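Side-chain contacts in cortical-lytic enzyme (Bacillus cereus, PDB 4S3J), which acts as a family 18 N-acetylglucosaminidase that degrades cortex peptidoglycan during spore germination: residues A128-L133 / G165-M170; Q205-Y210 / S243-S248. All coordinates share one frame; numbering follows the deposited sequence.

Interaction 1: A128-L133 / G165-M170; sequences AINPFL and GQTIPM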
loop_
_atom_site.group_PDB
_atom_site.type_symbol
_atom_site.label_atom_id
_atom_site.label_comp_id
_atom_site.label_asym_id
_atom_site.label_seq_id
_atom_site.Cartn_x
_atom_site.Cartn_y
_atom_site.Cartn_z
ATOM N N ALA A 128 -13.983 5.943 -5.963
ATOM C CA ALA A 128 -13.760 6.669 -4.719
ATOM C C ALA A 128 -12.273 6.931 -4.494
ATOM O O ALA A 128 -11.889 7.983 -3.992
ATOM C CB ALA A 128 -14.332 5.899 -3.533
ATOM N N ILE A 129 -11.441 5.977 -4.898
ATOM C CA ILE A 129 -10.005 6.037 -4.631
ATOM C C ILE A 129 -9.246 6.798 -5.721
ATOM O O ILE A 129 -8.232 7.419 -5.447
ATOM C CB ILE A 129 -9.450 4.602 -4.451
ATOM C CG1 ILE A 129 -9.906 4.083 -3.077
ATOM C CG2 ILE A 129 -7.926 4.562 -4.568
ATOM C CD1 ILE A 129 -9.590 2.616 -2.802
ATOM N N ASN A 130 -9.763 6.772 -6.943
ATOM C CA ASN A 130 -9.063 7.366 -8.093
ATOM C C ASN A 130 -8.515 8.796 -7.896
ATOM O O ASN A 130 -7.421 9.112 -8.383
ATOM C CB ASN A 130 -9.986 7.364 -9.320
ATOM C CG ASN A 130 -9.232 7.618 -10.609
ATOM O OD1 ASN A 130 -8.193 7.007 -10.864
ATOM N ND2 ASN A 130 -9.724 8.559 -11.404
ATOM N N PRO A 131 -9.266 9.679 -7.219
ATOM C CA PRO A 131 -8.736 11.035 -7.029
ATOM C C PRO A 131 -7.413 11.071 -6.258
ATOM O O PRO A 131 -6.633 12.006 -6.436
ATOM C CB PRO A 131 -9.839 11.729 -6.226
ATOM C CG PRO A 131 -11.052 10.971 -6.484
ATOM C CD PRO A 131 -10.637 9.550 -6.701
ATOM N N PHE A 132 -7.159 10.042 -5.451
ATOM C CA PHE A 132 -5.960 9.957 -4.624
ATOM C C PHE A 132 -4.773 9.289 -5.333
ATOM O O PHE A 132 -3.729 9.076 -4.699
ATOM C CB PHE A 132 -6.244 9.158 -3.332
ATOM C CG PHE A 132 -7.347 9.705 -2.474
ATOM C CD1 PHE A 132 -8.662 9.299 -2.652
ATOM C CD2 PHE A 132 -7.051 10.585 -1.449
ATOM C CE1 PHE A 132 -9.665 9.790 -1.842
ATOM C CE2 PHE A 132 -8.052 11.079 -0.637
ATOM C CZ PHE A 132 -9.361 10.681 -0.838
ATOM N N LEU A 133 -4.916 8.974 -6.627
ATOM C CA LEU A 133 -3.936 8.153 -7.345
ATOM C C LEU A 133 -3.137 8.866 -8.430
ATOM O O LEU A 133 -3.682 9.631 -9.236
ATOM C CB LEU A 133 -4.632 6.980 -8.018
ATOM C CG LEU A 133 -5.393 6.024 -7.115
ATOM C CD1 LEU A 133 -5.930 4.897 -8.005
ATOM C CD2 LEU A 133 -4.516 5.483 -6.011
ATOM N N GLY A 165 -9.905 11.268 -14.204
ATOM C CA GLY A 165 -9.435 11.795 -12.935
ATOM C C GLY A 165 -7.965 12.175 -12.945
ATOM O O GLY A 165 -7.355 12.336 -11.883
ATOM N N GLN A 166 -7.408 12.296 -14.150
ATOM C CA GLN A 166 -6.004 12.631 -14.371
ATOM C C GLN A 166 -5.056 11.589 -13.768
ATOM O O GLN A 166 -3.873 11.856 -13.535
ATOM C CB GLN A 166 -5.700 14.023 -13.813
ATOM C CG GLN A 166 -6.401 15.123 -14.578
ATOM C CD GLN A 166 -7.858 15.288 -14.180
ATOM O OE1 GLN A 166 -8.750 15.206 -15.022
ATOM N NE2 GLN A 166 -8.104 15.529 -12.898
ATOM N N THR A 167 -5.584 10.392 -13.556
ATOM C CA THR A 167 -4.792 9.241 -13.152
ATOM C C THR A 167 -4.301 8.530 -14.405
ATOM O O THR A 167 -5.039 8.414 -15.375
ATOM C CB THR A 167 -5.627 8.279 -12.272
ATOM O OG1 THR A 167 -6.143 9.001 -11.154
ATOM C CG2 THR A 167 -4.809 7.095 -11.779
ATOM N N ILE A 168 -3.051 8.079 -14.381
ATOM C CA ILE A 168 -2.486 7.284 -15.479
ATOM C C ILE A 168 -2.879 5.832 -15.310
ATOM O O ILE A 168 -2.471 5.223 -14.334
ATOM C CB ILE A 168 -0.941 7.322 -15.515
ATOM C CG1 ILE A 168 -0.400 8.751 -15.541
ATOM C CG2 ILE A 168 -0.409 6.438 -16.660
ATOM C CD1 ILE A 168 -0.760 9.519 -16.729
ATOM N N PRO A 169 -3.639 5.246 -16.264
ATOM C CA PRO A 169 -3.837 3.796 -16.127
ATOM C C PRO A 169 -2.596 3.030 -16.573
ATOM O O PRO A 169 -2.025 3.370 -17.599
ATOM C CB PRO A 169 -5.045 3.517 -17.020
ATOM C CG PRO A 169 -5.005 4.584 -18.053
ATOM C CD PRO A 169 -4.400 5.803 -17.398
ATOM N N MET A 170 -2.148 2.067 -15.775
ATOM C CA MET A 170 -1.014 1.205 -16.147
ATOM C C MET A 170 -1.473 0.019 -16.974
ATOM O O MET A 170 -2.571 -0.522 -16.765
ATOM C CB MET A 170 -0.288 0.726 -14.886
ATOM C CG MET A 170 0.432 1.830 -14.116
ATOM S SD MET A 170 0.742 1.461 -12.364
ATOM C CE MET A 170 1.715 -0.026 -12.461
#
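L133 and T167 bring their CA atoms to 6.0 Å where two neighbouring parallel strands of the family 18 TIM barrel, 135-143 and 168-177, are about to begin. Chain 128-133 leaves helix 120-129 through a short 3-10 turn, which L133 N closes by bonding to N130 O. On the other side, Q166, with a positive phi of 61°, is the C-prime residue of a Schellman motif ending helix 155-164. The contact itself centres on the buried hydroxyl of T167. With OG1 anti to the carbonyl carbon (chi1 -56°), the hydroxyl lies among three oxygens, T167 OG1 being 2.9 Å from N130 OD1, 3.1 Å from N130 O and 3.2 Å from L133 O. N130 and T167 run past each other in opposite directions, and N130 ND2 lies 3.6 Å from G165 CA. K429, near the C-terminus, ties the same corner together: its NZ bonds to the carbonyl oxygens of N130, L133 and G165, drawing on both segments. The methyl of T167 supplies the apolar share, its CG2 resting 3.8 Å from L133 CB.

Interaction 2: Q205-Y210 / S243-S248; sequences QTAEKY and SGYTLS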
loop_
_atom_site.group_PDB
_atom_site.type_symbol
_atom_site.label_atom_id
_atom_site.label_comp_id
_atom_site.label_asym_id
_atom_site.label_seq_id
_atom_site.Cartn_x
_atom_site.Cartn_y
_atom_site.Cartn_z
ATOM N N GLN A 205 0.547 -1.204 -29.110
ATOM C CA GLN A 205 -0.770 -0.938 -29.678
ATOM C C GLN A 205 -1.857 -0.976 -28.601
ATOM O O GLN A 205 -2.768 -0.156 -28.616
ATOM C CB GLN A 205 -1.114 -1.953 -30.772
ATOM C CG GLN A 205 -0.407 -1.694 -32.083
ATOM C CD GLN A 205 -0.578 -2.833 -33.064
ATOM O OE1 GLN A 205 -1.231 -3.842 -32.765
ATOM N NE2 GLN A 205 0.007 -2.680 -34.249
ATOM N N THR A 206 -1.747 -1.906 -27.659
ATOM C CA THR A 206 -2.701 -1.980 -26.544
ATOM C C THR A 206 -2.610 -0.733 -25.647
ATOM O O THR A 206 -3.634 -0.129 -25.321
ATOM C CB THR A 206 -2.475 -3.261 -25.704
ATOM O OG1 THR A 206 -2.674 -4.420 -26.519
ATOM C CG2 THR A 206 -3.433 -3.320 -24.517
ATOM N N ALA A 207 -1.393 -0.320 -25.296
ATOM C CA ALA A 207 -1.191 0.869 -24.466
ATOM C C ALA A 207 -1.765 2.102 -25.131
ATOM O O ALA A 207 -2.464 2.896 -24.502
ATOM C CB ALA A 207 0.278 1.068 -24.180
ATOM N N GLU A 208 -1.486 2.258 -26.419
ATOM C CA GLU A 208 -1.959 3.422 -27.128
ATOM C C GLU A 208 -3.482 3.397 -27.252
ATOM O O GLU A 208 -4.130 4.441 -27.160
ATOM C CB GLU A 208 -1.288 3.492 -28.497
ATOM C CG GLU A 208 -1.858 4.511 -29.427
ATOM C CD GLU A 208 -1.142 4.475 -30.753
ATOM O OE1 GLU A 208 -0.028 5.032 -30.833
ATOM O OE2 GLU A 208 -1.677 3.857 -31.694
ATOM N N LYS A 209 -4.060 2.214 -27.410
ATOM C CA LYS A 209 -5.515 2.108 -27.493
ATOM C C LYS A 209 -6.238 2.591 -26.217
ATOM O O LYS A 209 -7.272 3.247 -26.303
ATOM C CB LYS A 209 -5.928 0.667 -27.786
ATOM C CG LYS A 209 -7.442 0.467 -27.843
ATOM C CD LYS A 209 -7.832 -0.960 -28.147
ATOM C CE LYS A 209 -9.348 -1.116 -28.162
ATOM N NZ LYS A 209 -9.771 -2.518 -28.431
ATOM N N TYR A 210 -5.680 2.308 -25.046
ATOM C CA TYR A 210 -6.390 2.587 -23.792
ATOM C C TYR A 210 -5.815 3.762 -23.013
ATOM O O TYR A 210 -6.279 4.056 -21.902
ATOM C CB TYR A 210 -6.389 1.344 -22.895
ATOM C CG TYR A 210 -7.224 0.208 -23.442
ATOM C CD1 TYR A 210 -8.595 0.354 -23.634
ATOM C CD2 TYR A 210 -6.647 -1.011 -23.765
ATOM C CE1 TYR A 210 -9.361 -0.679 -24.135
ATOM C CE2 TYR A 210 -7.402 -2.048 -24.267
ATOM C CZ TYR A 210 -8.757 -1.882 -24.450
ATOM O OH TYR A 210 -9.498 -2.931 -24.949
ATOM N N SER A 243 7.793 8.909 -26.660
ATOM C CA SER A 243 7.744 10.004 -25.710
ATOM C C SER A 243 6.390 10.044 -25.006
ATOM O O SER A 243 5.334 9.846 -25.611
ATOM C CB SER A 243 8.027 11.340 -26.410
ATOM O OG SER A 243 7.022 11.645 -27.359
ATOM N N GLY A 244 6.445 10.255 -23.699
ATOM C CA GLY A 244 5.257 10.356 -22.884
ATOM C C GLY A 244 4.909 9.038 -22.230
ATOM O O GLY A 244 4.051 9.000 -21.351
ATOM N N TYR A 245 5.561 7.958 -22.651
ATOM C CA TYR A 245 5.326 6.664 -22.017
ATOM C C TYR A 245 6.476 6.340 -21.074
ATOM O O TYR A 245 7.612 6.770 -21.298
ATOM C CB TYR A 245 5.181 5.522 -23.036
ATOM C CG TYR A 245 3.921 5.574 -23.875
ATOM C CD1 TYR A 245 3.753 6.555 -24.846
ATOM C CD2 TYR A 245 2.876 4.676 -23.664
ATOM C CE1 TYR A 245 2.608 6.609 -25.619
ATOM C CE2 TYR A 245 1.728 4.725 -24.432
ATOM C CZ TYR A 245 1.595 5.698 -25.404
ATOM O OH TYR A 245 0.449 5.757 -26.159
ATOM N N THR A 246 6.178 5.547 -20.052
ATOM C CA THR A 246 7.163 5.073 -19.087
ATOM C C THR A 246 7.081 3.555 -18.909
ATOM O O THR A 246 6.100 2.919 -19.307
ATOM C CB THR A 246 6.974 5.725 -17.715
ATOM O OG1 THR A 246 5.637 5.496 -17.252
ATOM C CG2 THR A 246 7.238 7.204 -17.813
ATOM N N LEU A 247 8.108 3.003 -18.270
ATOM C CA LEU A 247 8.230 1.572 -18.039
ATOM C C LEU A 247 8.427 1.283 -16.552
ATOM O O LEU A 247 9.206 1.962 -15.884
ATOM C CB LEU A 247 9.413 1.033 -18.840
ATOM C CG LEU A 247 9.874 -0.400 -18.619
ATOM C CD1 LEU A 247 8.765 -1.388 -19.038
ATOM C CD2 LEU A 247 11.176 -0.674 -19.422
ATOM N N SER A 248 7.719 0.281 -16.031
ATOM C CA SER A 248 7.893 -0.105 -14.643
ATOM C C SER A 248 7.833 -1.613 -14.480
ATOM O O SER A 248 7.379 -2.325 -15.381
ATOM C CB SER A 248 6.831 0.572 -13.756
ATOM O OG SER A 248 5.515 0.212 -14.151
#
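A207 and Y245 are the residues whose CA atoms come nearest, yet 9.1 Å still separates them, a gap bridged by the tyrosine side chain. The pairing belongs to the outer layer of the TIM barrel: helix 193-210 packs outside the strands, and Y245 stands just ahead of strand 246-251, whose T246 bonds through its backbone to R213, just before strand 214-218, and to I215 within it. Y245 has its CG anti to the carbonyl carbon (chi1 -69°), and from there the ring stretches across to the helix. The closely packed part is apolar and small. The methyl of A207 is directed at the other segment and meets the ring with its CB 3.9 Å from Y245 CE2. I215 touches both residues, and L171 of strand 168-177 also packs on A207, consistent with the burial of this alanine on the barrel-facing side of its helix.

Farther out the contact is looser. The phenol oxygen lies over the helix backbone at E208, with Y245 OH 3.5 Å from E208 CA, while the two side chains pass at a slant. Beyond CG the E208 chain runs on extended on the exposed side, its carboxylate plane turned 59° from the ring. The carboxylate and the phenol form no bond: E208 OE1 stands 4.8 Å from Y245 OH, whereas E208 CB approaches that oxygen to 3.7 Å.

In the fold
Interactions 1 and 2 follow one another along the chain and meet the same barrel wall, where strand 214-218 lies between 168-177 and 246-251. Their centres are 16 Å apart, but they touch: P169 CG comes to 4.1 Å from Y210 O, and M170 CE to 4.2 Å from S248 OG. Interaction 1 is the more buried and larger, covering 192 Å² against 104 Å², and joins the approaches to two adjacent strands through polar groups, a hydroxyl, an amide and main-chain carbonyls. Interaction 2 joins a helix to the approach of a strand by van der Waals packing, partly at the surface. Both lie away from the probable proton donor, E220.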